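Local atomic coordinates of acetylene hydratase (Pelobacter acetylenicus, PDB entry 2E7Z), a protein that catalyses the non-redox hydration of acetylene to acetaldehyde, using a tungsten bis(molybdopterin guanine dinucleotide) cofactor and a [4Fe-4S] cluster. Residues 83-87 against 451-455; 91-95 against 498-502; 121-126 against 502-508; 127-131 against 349-353. Where two conformers were deposited one is given. Numbering follows the deposited sequence.

Interaction 1: residues 83-87 against 451-455; sequences ALDEI and DYVLP
Residues 83-87 form part of helix 80-98, which packs on a mixed beta-sheet of the molybdopterin oxidoreductase fold. Residues 452-455 are a strand of that sheet, preceded by Asp451 in a loop. The helix and strand axes pass 10.3 Å apart, and their directions differ by 138°. Ala83 and Tyr452 are nearest in register, with CA atoms 7.2 Å apart. Strand alternation turns Tyr452 and Leu454 toward the helix and Val453 away. The small side chain of Ala83 leaves room at the helix surface. There Leu454 CD2 lies 4.0 Å, and Tyr452 CD2 4.3 Å, from Ala83 CB. Ile87, one turn on (chi1 m, chi2 t), is the matching bump. Ile87 CG1 lies over one face of the Tyr452 ring, 3.9 Å from the centroid, a CH-pi contact. Ile87 CD1 reaches Leu454 CD1 at 4.1 Å. The Tyr452 ring (chi1 m) lies along the helix surface, so that its hydroxyl reaches Glu86 (chi1 m, chi2 t). Tyr452 OH donates a 2.6 Å hydrogen bond to Glu86 OE1. The same carboxylate oxygen forms a salt bridge with Lys64. The chemistry is therefore split: an apolar seam buries the ring, while its hydroxyl is paired with a charged acceptor.

Interaction 2: residues 91-95 against 498-502; sequences LKKII and LAVRM
The methyl group of Met502 is the apolar centre of this helix-to-helix packing in the molybdopterin oxidoreductase fold, where helix 80-98 meets the C-terminal end of helix 491-501. The Met502 side chain is curled, with all three chi angles m, so that CE turns in among three residues of the first helix. Met502 CE lies 3.7 Å from Leu91 CD2, 3.7 Å from Lys92 CG and 4.1 Å from Ile95 CD1. The nearest CA atoms are those of Lys92 and Met502, 7.4 Å apart. Residues 91-95 and 498-501 are helical; Ile95 N bonds to Leu91 O at 2.8 Å, and Met502 N bonds back to Leu498 O at 2.9 Å. Leu91 and Ile95 are one turn apart and both point toward the second helix. Leu126 of helix 118-126 touches both Ile95 and Met502, extending the apolar cluster. Leu91 (chi1 t, chi2 p) also meets Leu498 (chi1 t, chi2 p) at the margin, with 4.5 Å between their CD2 atoms. Farther out, Arg501 leads its guanidinium away to salt bridges with Asp85, Asp81 and Glu497. The polar edge between the segments belongs to Lys92. Its chain starts with chi1 m and is then fully extended. Its aliphatic part borders the methionine methyl. At its tip, Lys92 NZ donates a 2.8 Å hydrogen bond to the backbone atom Arg501 O.

Interaction 3: residues 121-126 against 502-508; sequences RFMNLL and MGLEEHF
Residues 121-126 end helix 118-126, with Leu125 N bonded to Arg121 O at 3.0 Å. Residues 502-508 leave helix 491-501 through Gly503 (phi 91°) and include a short 3-10 turn at 505-507. The nearest CA pairs are Leu125-Leu504 (7.6 Å), Leu126-Met502 (8.1 Å) and Arg121-His507 (8.6 Å). The polar link is Arg121, whose side chain is extended (chi1 to chi3 all t). Arg121 NE and NH2 both donate to the backbone atom His507 O, at 2.8 and 2.9 Å. Arg121 NH1 is satisfied by the carbonyl of Ile337, and Asn124 ND2 by that of Gln338. In the turn, His507 N bonds to Leu504 O at 2.9 Å and Phe508 N to Glu505 O at 3.0 Å. Phe508 O accepts from Arg496. Arg121 NE lies over one face of the Phe508 ring, but the cation-pi attraction is at most weak. The rest of the contact is apolar. Leu125 CB meets Leu504 CD1 at 3.8 Å, and Leu125 CD1 meets Phe508 CE1 at 3.7 Å. Leu125 CD2 lies over one face of the His507 ring in a CH-pi contact, 3.9 Å from the centroid. Phe122 CD1 touches Leu504 CD1 at 4.0 Å. Two bonds back into the last helical turn, one probably Leu504 N to Ala499 O (2.9 Å), make Gly503 a Schellman motif, a classic C-terminal helix ending.

Interaction 4: residues 127-131 against 349-353; sequences GSPNW and KLQLG
An ST turn and an inverse gamma turn shape the link 127-131, which connects helix 118-126 to strand 131-132. Gly127 ends helical geometry with a phi of 111°. Ser128 OG then accepts from Asn130 N at 3.0 Å, forming the ST turn. Asn130 (phi -87°, psi 60°) is the centre of the inverse gamma turn, closed by Trp131 N bonding to Pro129 O at 2.9 Å. The partner segment, 349-353, leaves the weakly bonded end of helix 345-350 and becomes extended at Gln351 (psi 129°) and Leu352 (psi 133°). Pro129 and Gln351 face each other most closely, with CA atoms 5.2 Å apart. Their CB atoms are 3.8 Å apart. Gln351 has chi1 and chi2 both t, so its amide reaches across to the turn. Gln351 NE2 donates to Pro129 O at 2.8 Å, so that one carbonyl serves both the gamma turn and the bond between the segments. Gln351 OE1 accepts from the backbone of Tyr362, so both ends of the amide are used. The Asn130 side chain (chi1 m) lies against the backbone of Gln351 and Leu352 and against the Leu352 side chain. The link enters the edge strand 131-132 of the mixed sheet, next to strand 103-107, where Asn130 has a backbone hydrogen bond to Val105. Leu352 packs on Ala393, Leu394 and Ala397 of helix 391-400, and Trp131 packs back on helix 118-126.

Overall arrangement
Interactions 1, 2 and 3 form a continuous run. Interactions 1 and 2 share helix 80-98, with centres about 12 Å apart, and are tied by the salt bridge from Asp85 OD1 to Arg501 NE (2.7 Å). Interactions 2 and 3 share Met502, with centres about 10 Å apart. Phe122 CZ also packs on Leu498 CD2 at 3.7 Å. Interaction 4 continues directly from helix 118-126 of interaction 3, where Met123 CE lies 3.7 Å from Asn130 C. It does not touch interactions 1 or 2. Interaction 1 approaches the cofactor: the Leu454 side chain is about 8 Å from a bound MGD and about 4 Å from the side chain of cofactor-binding Tyr439.

Interaction 1: residues 83-87 against 451-455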
loop_
_atom_site.group_PDB
_atom_site.type_symbol
_atom_site.label_atom_id
_atom_site.label_comp_id
_atom_site.label_asym_id
_atom_site.label_seq_id
_atom_site.Cartn_x
_atom_site.Cartn_y
_atom_site.Cartn_z
ATOM N N ALA A 83 30.004 -2.398 8.962
ATOM C CA ALA A 83 29.029 -2.362 7.872
ATOM C C ALA A 83 28.720 -0.928 7.478
ATOM O O ALA A 83 28.751 -0.602 6.314
ATOM C CB ALA A 83 27.741 -3.088 8.274
ATOM N N LEU A 84 28.474 -0.078 8.465
ATOM C CA LEU A 84 28.141 1.310 8.193
ATOM C C LEU A 84 29.332 2.054 7.575
ATOM O O LEU A 84 29.153 2.877 6.677
ATOM C CB LEU A 84 27.675 1.981 9.484
ATOM C CG LEU A 84 26.339 1.491 10.049
ATOM C CD1 LEU A 84 26.330 1.615 11.584
ATOM C CD2 LEU A 84 25.211 2.254 9.427
ATOM N N ASP A 85 30.545 1.773 8.064
ATOM C CA ASP A 85 31.723 2.406 7.483
ATOM C C ASP A 85 31.836 2.058 5.996
ATOM O O ASP A 85 32.061 2.937 5.159
ATOM C CB ASP A 85 32.994 1.926 8.175
ATOM C CG ASP A 85 33.226 2.587 9.534
ATOM O OD1 ASP A 85 32.461 3.511 9.925
ATOM O OD2 ASP A 85 34.201 2.168 10.199
ATOM N N GLU A 86 31.651 0.777 5.678
ATOM C CA GLU A 86 31.800 0.329 4.294
ATOM C C GLU A 86 30.676 0.831 3.400
ATOM O O GLU A 86 30.912 1.220 2.265
ATOM C CB GLU A 86 31.904 -1.195 4.225
ATOM C CG GLU A 86 33.207 -1.684 4.870
ATOM C CD GLU A 86 33.406 -3.196 4.811
ATOM O OE1 GLU A 86 32.625 -3.891 4.124
ATOM O OE2 GLU A 86 34.349 -3.710 5.469
ATOM N N ILE A 87 29.458 0.809 3.928
ATOM C CA ILE A 87 28.309 1.320 3.181
ATOM C C ILE A 87 28.531 2.797 2.842
ATOM O O ILE A 87 28.361 3.223 1.683
ATOM C CB ILE A 87 27.010 1.062 3.957
ATOM C CG1 ILE A 87 26.677 -0.432 3.930
ATOM C CG2 ILE A 87 25.854 1.848 3.360
ATOM C CD1 ILE A 87 25.649 -0.849 4.994
ATOM N N ASP A 451 24.634 -6.431 -0.931
ATOM C CA ASP A 451 26.024 -6.416 -0.432
ATOM C C ASP A 451 26.046 -6.552 1.089
ATOM O O ASP A 451 26.975 -7.136 1.668
ATOM C CB ASP A 451 26.725 -5.136 -0.849
ATOM C CG ASP A 451 26.872 -5.059 -2.343
ATOM O OD1 ASP A 451 27.780 -5.719 -2.905
ATOM O OD2 ASP A 451 26.084 -4.352 -2.976
ATOM N N TYR A 452 25.033 -5.996 1.746
ATOM C CA TYR A 452 24.916 -5.992 3.208
ATOM C C TYR A 452 23.484 -6.224 3.599
ATOM O O TYR A 452 22.574 -5.551 3.039
ATOM C CB TYR A 452 25.370 -4.642 3.831
ATOM C CG TYR A 452 26.791 -4.279 3.476
ATOM C CD1 TYR A 452 27.075 -3.574 2.306
ATOM C CD2 TYR A 452 27.857 -4.694 4.292
ATOM C CE1 TYR A 452 28.360 -3.263 1.933
ATOM C CE2 TYR A 452 29.173 -4.430 3.931
ATOM C CZ TYR A 452 29.409 -3.725 2.745
ATOM O OH TYR A 452 30.705 -3.458 2.370
ATOM N N VAL A 453 23.287 -7.145 4.547
ATOM C CA VAL A 453 21.970 -7.374 5.110
ATOM C C VAL A 453 22.051 -6.929 6.555
ATOM O O VAL A 453 22.937 -7.368 7.301
ATOM C CB VAL A 453 21.548 -8.835 4.978
ATOM C CG1 VAL A 453 20.145 -9.068 5.603
ATOM C CG2 VAL A 453 21.542 -9.248 3.502
ATOM N N LEU A 454 21.169 -6.011 6.935
ATOM C CA LEU A 454 21.212 -5.392 8.257
ATOM C C LEU A 454 20.001 -5.802 9.045
ATOM O O LEU A 454 18.909 -5.766 8.538
ATOM C CB LEU A 454 21.301 -3.871 8.164
ATOM C CG LEU A 454 22.512 -3.370 7.387
ATOM C CD1 LEU A 454 22.418 -1.856 7.319
ATOM C CD2 LEU A 454 23.799 -3.771 8.078
ATOM N N PRO A 455 20.203 -6.274 10.291
ATOM C CA PRO A 455 19.075 -6.778 11.066
ATOM C C PRO A 455 18.163 -5.745 11.691
ATOM O O PRO A 455 18.596 -4.913 12.498
ATOM C CB PRO A 455 19.766 -7.576 12.178
ATOM C CG PRO A 455 21.054 -6.837 12.405
ATOM C CD PRO A 455 21.489 -6.406 11.008
#

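Interaction 2: residues 91-95 against 498-502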
loop_
_atom_site.group_PDB
_atom_site.type_symbol
_atom_site.label_atom_id
_atom_site.label_comp_id
_atom_site.label_asym_id
_atom_site.label_seq_id
_atom_site.Cartn_x
_atom_site.Cartn_y
_atom_site.Cartn_z
ATOM N N LEU A 91 28.923 4.308 -0.856
ATOM C CA LEU A 91 27.934 5.287 -1.282
ATOM C C LEU A 91 28.585 6.620 -1.688
ATOM O O LEU A 91 28.182 7.239 -2.665
ATOM C CB LEU A 91 26.935 5.521 -0.159
ATOM C CG LEU A 91 25.774 6.464 -0.468
ATOM C CD1 LEU A 91 24.960 5.902 -1.613
ATOM C CD2 LEU A 91 24.941 6.624 0.792
ATOM N N LYS A 92 29.592 7.064 -0.932
ATOM C CA LYS A 92 30.304 8.289 -1.311
ATOM C C LYS A 92 30.910 8.175 -2.708
ATOM O O LYS A 92 30.827 9.110 -3.505
ATOM C CB LYS A 92 31.414 8.613 -0.303
ATOM C CG LYS A 92 30.887 9.186 0.990
ATOM C CD LYS A 92 32.002 9.224 2.046
ATOM C CE LYS A 92 31.475 9.755 3.357
ATOM N NZ LYS A 92 32.550 9.769 4.399
ATOM N N LYS A 93 31.522 7.036 -3.003
ATOM C CA LYS A 93 32.111 6.812 -4.330
ATOM C C LYS A 93 31.052 6.810 -5.426
ATOM O O LYS A 93 31.249 7.400 -6.502
ATOM C CB LYS A 93 32.915 5.500 -4.368
ATOM C CG LYS A 93 34.204 5.555 -3.554
ATOM C CD LYS A 93 34.846 4.164 -3.440
ATOM C CE LYS A 93 35.505 3.715 -4.749
ATOM N NZ LYS A 93 36.548 4.695 -5.227
ATOM N N ILE A 94 29.925 6.154 -5.143
ATOM C CA ILE A 94 28.836 6.088 -6.099
ATOM C C ILE A 94 28.271 7.495 -6.381
ATOM O O ILE A 94 28.065 7.901 -7.546
ATOM C CB ILE A 94 27.756 5.098 -5.615
ATOM C CG1 ILE A 94 28.315 3.672 -5.698
ATOM C CG2 ILE A 94 26.481 5.249 -6.457
ATOM C CD1 ILE A 94 27.470 2.665 -4.925
ATOM N N ILE A 95 28.036 8.254 -5.313
ATOM C CA ILE A 95 27.490 9.613 -5.446
ATOM C C ILE A 95 28.481 10.554 -6.133
ATOM O O ILE A 95 28.087 11.399 -6.909
ATOM C CB ILE A 95 27.022 10.197 -4.078
ATOM C CG1 ILE A 95 25.775 9.442 -3.599
ATOM C CG2 ILE A 95 26.778 11.734 -4.160
ATOM C CD1 ILE A 95 25.349 9.860 -2.186
ATOM N N LEU A 498 24.453 6.301 9.319
ATOM C CA LEU A 498 24.864 6.607 7.956
ATOM C C LEU A 498 24.976 8.119 7.736
ATOM O O LEU A 498 25.940 8.580 7.138
ATOM C CB LEU A 498 23.901 5.951 6.948
ATOM C CG LEU A 498 24.263 6.056 5.473
ATOM C CD1 LEU A 498 25.682 5.558 5.145
ATOM C CD2 LEU A 498 23.241 5.259 4.677
ATOM N N ALA A 499 23.997 8.885 8.222
ATOM C CA ALA A 499 24.004 10.341 8.075
ATOM C C ALA A 499 25.274 10.933 8.654
ATOM O O ALA A 499 25.895 11.795 8.038
ATOM C CB ALA A 499 22.802 10.918 8.762
ATOM N N VAL A 500 25.674 10.485 9.840
ATOM C CA VAL A 500 26.905 10.997 10.444
ATOM C C VAL A 500 28.106 10.754 9.525
ATOM O O VAL A 500 28.898 11.671 9.263
ATOM C CB VAL A 500 27.120 10.405 11.853
ATOM C CG1 VAL A 500 28.520 10.731 12.389
ATOM C CG2 VAL A 500 26.023 10.892 12.822
ATOM N N ARG A 501 28.206 9.546 8.981
ATOM C CA ARG A 501 29.326 9.206 8.096
ATOM C C ARG A 501 29.306 9.947 6.774
ATOM O O ARG A 501 30.343 10.114 6.143
ATOM C CB ARG A 501 29.388 7.697 7.863
ATOM C CG ARG A 501 29.746 6.902 9.116
ATOM C CD ARG A 501 29.409 5.425 8.925
ATOM N NE ARG A 501 29.945 4.555 9.967
ATOM C CZ ARG A 501 29.417 4.412 11.181
ATOM N NH1 ARG A 501 28.310 5.090 11.540
ATOM N NH2 ARG A 501 29.991 3.581 12.033
ATOM N N MET A 502 28.129 10.377 6.356
ATOM C CA MET A 502 27.974 11.151 5.125
ATOM C C MET A 502 28.159 12.649 5.353
ATOM O O MET A 502 27.973 13.434 4.425
ATOM C CB MET A 502 26.595 10.869 4.476
ATOM C CG MET A 502 26.381 9.372 4.092
ATOM S SD MET A 502 27.653 8.673 2.997
ATOM C CE MET A 502 27.253 9.504 1.429
#

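Interaction 3: residues 121-126 against 502-508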
loop_
_atom_site.group_PDB
_atom_site.type_symbol
_atom_site.label_atom_id
_atom_site.label_comp_id
_atom_site.label_asym_id
_atom_site.label_seq_id
_atom_site.Cartn_x
_atom_site.Cartn_y
_atom_site.Cartn_z
ATOM N N ARG A 121 14.474 12.908 5.230
ATOM C CA ARG A 121 15.415 13.932 5.682
ATOM C C ARG A 121 16.814 13.634 5.152
ATOM O O ARG A 121 17.474 14.476 4.533
ATOM C CB ARG A 121 15.369 14.046 7.191
ATOM C CG ARG A 121 16.196 15.170 7.812
ATOM C CD ARG A 121 16.020 15.082 9.314
ATOM N NE ARG A 121 16.671 16.175 10.046
ATOM C CZ ARG A 121 16.069 17.320 10.398
ATOM N NH1 ARG A 121 14.786 17.542 10.074
ATOM N NH2 ARG A 121 16.756 18.263 11.066
ATOM N N PHE A 122 17.273 12.415 5.401
ATOM C CA PHE A 122 18.566 11.974 4.914
ATOM C C PHE A 122 18.685 12.059 3.400
ATOM O O PHE A 122 19.662 12.615 2.875
ATOM C CB PHE A 122 18.801 10.518 5.385
ATOM C CG PHE A 122 20.002 9.857 4.780
ATOM C CD1 PHE A 122 21.281 10.172 5.227
ATOM C CD2 PHE A 122 19.861 8.893 3.795
ATOM C CE1 PHE A 122 22.397 9.602 4.656
ATOM C CE2 PHE A 122 20.984 8.272 3.237
ATOM C CZ PHE A 122 22.249 8.640 3.669
ATOM N N MET A 123 17.685 11.533 2.685
ATOM C CA MET A 123 17.743 11.565 1.234
ATOM C C MET A 123 17.755 13.008 0.715
ATOM O O MET A 123 18.475 13.304 -0.238
ATOM C CB MET A 123 16.564 10.824 0.614
ATOM C CG MET A 123 16.615 9.323 0.913
ATOM S SD MET A 123 15.284 8.447 0.021
ATOM C CE MET A 123 15.941 8.493 -1.672
ATOM N N ASN A 124 16.973 13.887 1.346
ATOM C CA ASN A 124 16.858 15.282 0.879
ATOM C C ASN A 124 18.125 16.059 1.131
ATOM O O ASN A 124 18.497 16.890 0.314
ATOM C CB ASN A 124 15.616 15.915 1.505
ATOM C CG ASN A 124 14.334 15.380 0.871
ATOM O OD1 ASN A 124 14.358 14.911 -0.271
ATOM N ND2 ASN A 124 13.214 15.470 1.591
ATOM N N LEU A 125 18.827 15.725 2.212
ATOM C CA LEU A 125 20.126 16.324 2.478
ATOM C C LEU A 125 21.201 15.773 1.545
ATOM O O LEU A 125 22.093 16.512 1.132
ATOM C CB LEU A 125 20.543 16.119 3.944
ATOM C CG LEU A 125 19.666 16.899 4.923
ATOM C CD1 LEU A 125 19.795 16.379 6.316
ATOM C CD2 LEU A 125 20.066 18.395 4.904
ATOM N N LEU A 126 21.156 14.485 1.221
ATOM C CA LEU A 126 22.122 13.967 0.259
ATOM C C LEU A 126 21.878 14.518 -1.140
ATOM O O LEU A 126 22.835 14.763 -1.883
ATOM C CB LEU A 126 22.031 12.452 0.167
ATOM C CG LEU A 126 22.719 11.548 1.171
ATOM C CD1 LEU A 126 22.599 10.111 0.635
ATOM C CD2 LEU A 126 24.199 11.851 1.461
ATOM N N MET A 502 28.129 10.377 6.356
ATOM C CA MET A 502 27.974 11.151 5.125
ATOM C C MET A 502 28.159 12.649 5.353
ATOM O O MET A 502 27.973 13.434 4.425
ATOM C CB MET A 502 26.595 10.869 4.476
ATOM C CG MET A 502 26.381 9.372 4.092
ATOM S SD MET A 502 27.653 8.673 2.997
ATOM C CE MET A 502 27.253 9.504 1.429
ATOM N N GLY A 503 28.482 13.038 6.587
ATOM C CA GLY A 503 28.781 14.434 6.929
ATOM C C GLY A 503 27.596 15.284 7.378
ATOM O O GLY A 503 27.671 16.521 7.410
ATOM N N LEU A 504 26.493 14.618 7.718
ATOM C CA LEU A 504 25.237 15.284 8.007
ATOM C C LEU A 504 24.847 15.308 9.497
ATOM O O LEU A 504 23.684 15.577 9.822
ATOM C CB LEU A 504 24.112 14.620 7.201
ATOM C CG LEU A 504 24.312 14.576 5.687
ATOM C CD1 LEU A 504 23.229 13.715 5.086
ATOM C CD2 LEU A 504 24.288 16.001 5.084
ATOM N N GLU A 505 25.799 15.070 10.401
ATOM C CA GLU A 505 25.516 15.002 11.832
ATOM C C GLU A 505 24.724 16.196 12.368
ATOM O O GLU A 505 23.841 16.066 13.209
ATOM C CB GLU A 505 26.814 14.825 12.627
ATOM C CG GLU A 505 27.793 15.984 12.576
ATOM C CD GLU A 505 29.130 15.615 13.222
ATOM O OE1 GLU A 505 29.523 16.291 14.195
ATOM O OE2 GLU A 505 29.778 14.634 12.769
ATOM N N GLU A 506 25.043 17.389 11.882
ATOM C CA GLU A 506 24.404 18.603 12.402
ATOM C C GLU A 506 22.893 18.616 12.190
ATOM O O GLU A 506 22.174 19.334 12.887
ATOM C CB GLU A 506 25.045 19.890 11.847
ATOM C CG GLU A 506 25.040 20.048 10.339
ATOM C CD GLU A 506 26.336 19.574 9.680
ATOM O OE1 GLU A 506 26.545 18.345 9.554
ATOM O OE2 GLU A 506 27.138 20.442 9.268
ATOM N N HIS A 507 22.422 17.840 11.214
ATOM C CA HIS A 507 20.998 17.746 10.937
ATOM C C HIS A 507 20.256 16.631 11.637
ATOM O O HIS A 507 19.041 16.514 11.495
ATOM C CB HIS A 507 20.743 17.686 9.433
ATOM C CG HIS A 507 20.613 19.054 8.833
ATOM N ND1 HIS A 507 21.669 19.724 8.261
ATOM C CD2 HIS A 507 19.555 19.892 8.760
ATOM C CE1 HIS A 507 21.268 20.919 7.852
ATOM N NE2 HIS A 507 19.986 21.053 8.157
ATOM N N PHE A 508 20.981 15.872 12.444
ATOM C CA PHE A 508 20.371 14.755 13.151
ATOM C C PHE A 508 20.737 14.804 14.624
ATOM O O PHE A 508 21.507 13.966 15.113
ATOM C CB PHE A 508 20.796 13.404 12.543
ATOM C CG PHE A 508 20.294 13.203 11.126
ATOM C CD1 PHE A 508 20.976 13.775 10.052
ATOM C CD2 PHE A 508 19.097 12.525 10.877
ATOM C CE1 PHE A 508 20.506 13.642 8.771
ATOM C CE2 PHE A 508 18.653 12.365 9.581
ATOM C CZ PHE A 508 19.343 12.948 8.529
#

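Interaction 4: residues 127-131 against 349-353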
loop_
_atom_site.group_PDB
_atom_site.type_symbol
_atom_site.label_atom_id
_atom_site.label_comp_id
_atom_site.label_asym_id
_atom_site.label_seq_id
_atom_site.Cartn_x
_atom_site.Cartn_y
_atom_site.Cartn_z
ATOM N N GLY A 127 20.605 14.693 -1.499
ATOM C CA GLY A 127 20.179 15.214 -2.805
ATOM C C GLY A 127 19.492 14.193 -3.680
ATOM O O GLY A 127 19.397 14.375 -4.878
ATOM N N SER A 128 19.024 13.083 -3.092
ATOM C CA SER A 128 18.317 12.075 -3.899
ATOM C C SER A 128 16.805 12.200 -3.770
ATOM O O SER A 128 16.256 12.082 -2.677
ATOM C CB SER A 128 18.642 10.626 -3.500
ATOM O OG SER A 128 17.887 9.833 -4.416
ATOM N N PRO A 129 16.112 12.360 -4.907
ATOM C CA PRO A 129 14.668 12.322 -4.912
ATOM C C PRO A 129 14.117 10.902 -5.101
ATOM O O PRO A 129 12.899 10.701 -5.111
ATOM C CB PRO A 129 14.343 13.131 -6.177
ATOM C CG PRO A 129 15.412 12.674 -7.132
ATOM C CD PRO A 129 16.663 12.592 -6.261
ATOM N N ASN A 130 15.001 9.922 -5.292
ATOM C CA ASN A 130 14.549 8.618 -5.793
ATOM C C ASN A 130 14.075 7.606 -4.735
ATOM O O ASN A 130 14.635 6.517 -4.579
ATOM C CB ASN A 130 15.568 8.065 -6.774
ATOM C CG ASN A 130 15.591 8.872 -8.078
ATOM O OD1 ASN A 130 16.671 9.192 -8.613
ATOM N ND2 ASN A 130 14.413 9.273 -8.539
ATOM N N TRP A 131 13.046 8.029 -4.010
ATOM C CA TRP A 131 12.353 7.213 -3.028
ATOM C C TRP A 131 11.100 6.631 -3.634
ATOM O O TRP A 131 10.318 7.399 -4.280
ATOM C CB TRP A 131 11.949 8.082 -1.835
ATOM C CG TRP A 131 11.296 7.311 -0.734
ATOM C CD1 TRP A 131 11.944 6.744 0.316
ATOM C CD2 TRP A 131 9.893 7.060 -0.541
ATOM N NE1 TRP A 131 11.032 6.113 1.138
ATOM C CE2 TRP A 131 9.768 6.315 0.653
ATOM C CE3 TRP A 131 8.727 7.416 -1.242
ATOM C CZ2 TRP A 131 8.539 5.896 1.164
ATOM C CZ3 TRP A 131 7.481 6.988 -0.738
ATOM C CH2 TRP A 131 7.402 6.249 0.473
ATOM N N LYS A 349 13.295 17.860 -9.880
ATOM C CA LYS A 349 12.957 17.658 -11.284
ATOM C C LYS A 349 13.478 16.346 -11.873
ATOM O O LYS A 349 12.872 15.812 -12.808
ATOM C CB LYS A 349 13.411 18.889 -12.118
ATOM C CG LYS A 349 12.601 20.147 -11.866
ATOM C CD LYS A 349 13.186 21.359 -12.631
ATOM C CE LYS A 349 14.171 22.144 -11.761
ATOM N NZ LYS A 349 15.000 23.140 -12.504
ATOM N N LEU A 350 14.559 15.808 -11.297
ATOM C CA LEU A 350 15.178 14.588 -11.816
ATOM C C LEU A 350 14.441 13.347 -11.361
ATOM O O LEU A 350 14.709 12.250 -11.867
ATOM C CB LEU A 350 16.622 14.423 -11.327
ATOM C CG LEU A 350 17.690 15.346 -11.943
ATOM C CD1 LEU A 350 19.041 15.127 -11.263
ATOM C CD2 LEU A 350 17.799 15.164 -13.444
ATOM N N GLN A 351 13.554 13.489 -10.378
ATOM C CA GLN A 351 12.896 12.324 -9.790
ATOM C C GLN A 351 12.436 11.374 -10.875
ATOM O O GLN A 351 11.708 11.765 -11.780
ATOM C CB GLN A 351 11.717 12.768 -8.942
ATOM C CG GLN A 351 11.146 11.614 -8.072
ATOM C CD GLN A 351 10.196 12.165 -7.035
ATOM O OE1 GLN A 351 9.302 12.953 -7.364
ATOM N NE2 GLN A 351 10.385 11.789 -5.785
ATOM N N LEU A 352 12.793 10.091 -10.762
ATOM C CA LEU A 352 12.458 9.197 -11.854
ATOM C C LEU A 352 10.972 8.975 -11.940
ATOM O O LEU A 352 10.310 8.721 -10.940
ATOM C CB LEU A 352 13.186 7.866 -11.629
ATOM C CG LEU A 352 14.692 8.017 -11.901
ATOM C CD1 LEU A 352 15.512 6.919 -11.251
ATOM C CD2 LEU A 352 14.977 8.012 -13.378
ATOM N N GLY A 353 10.427 9.074 -13.153
ATOM C CA GLY A 353 8.988 9.161 -13.341
ATOM C C GLY A 353 8.541 10.534 -13.808
ATOM O O GLY A 353 7.489 10.655 -14.435
#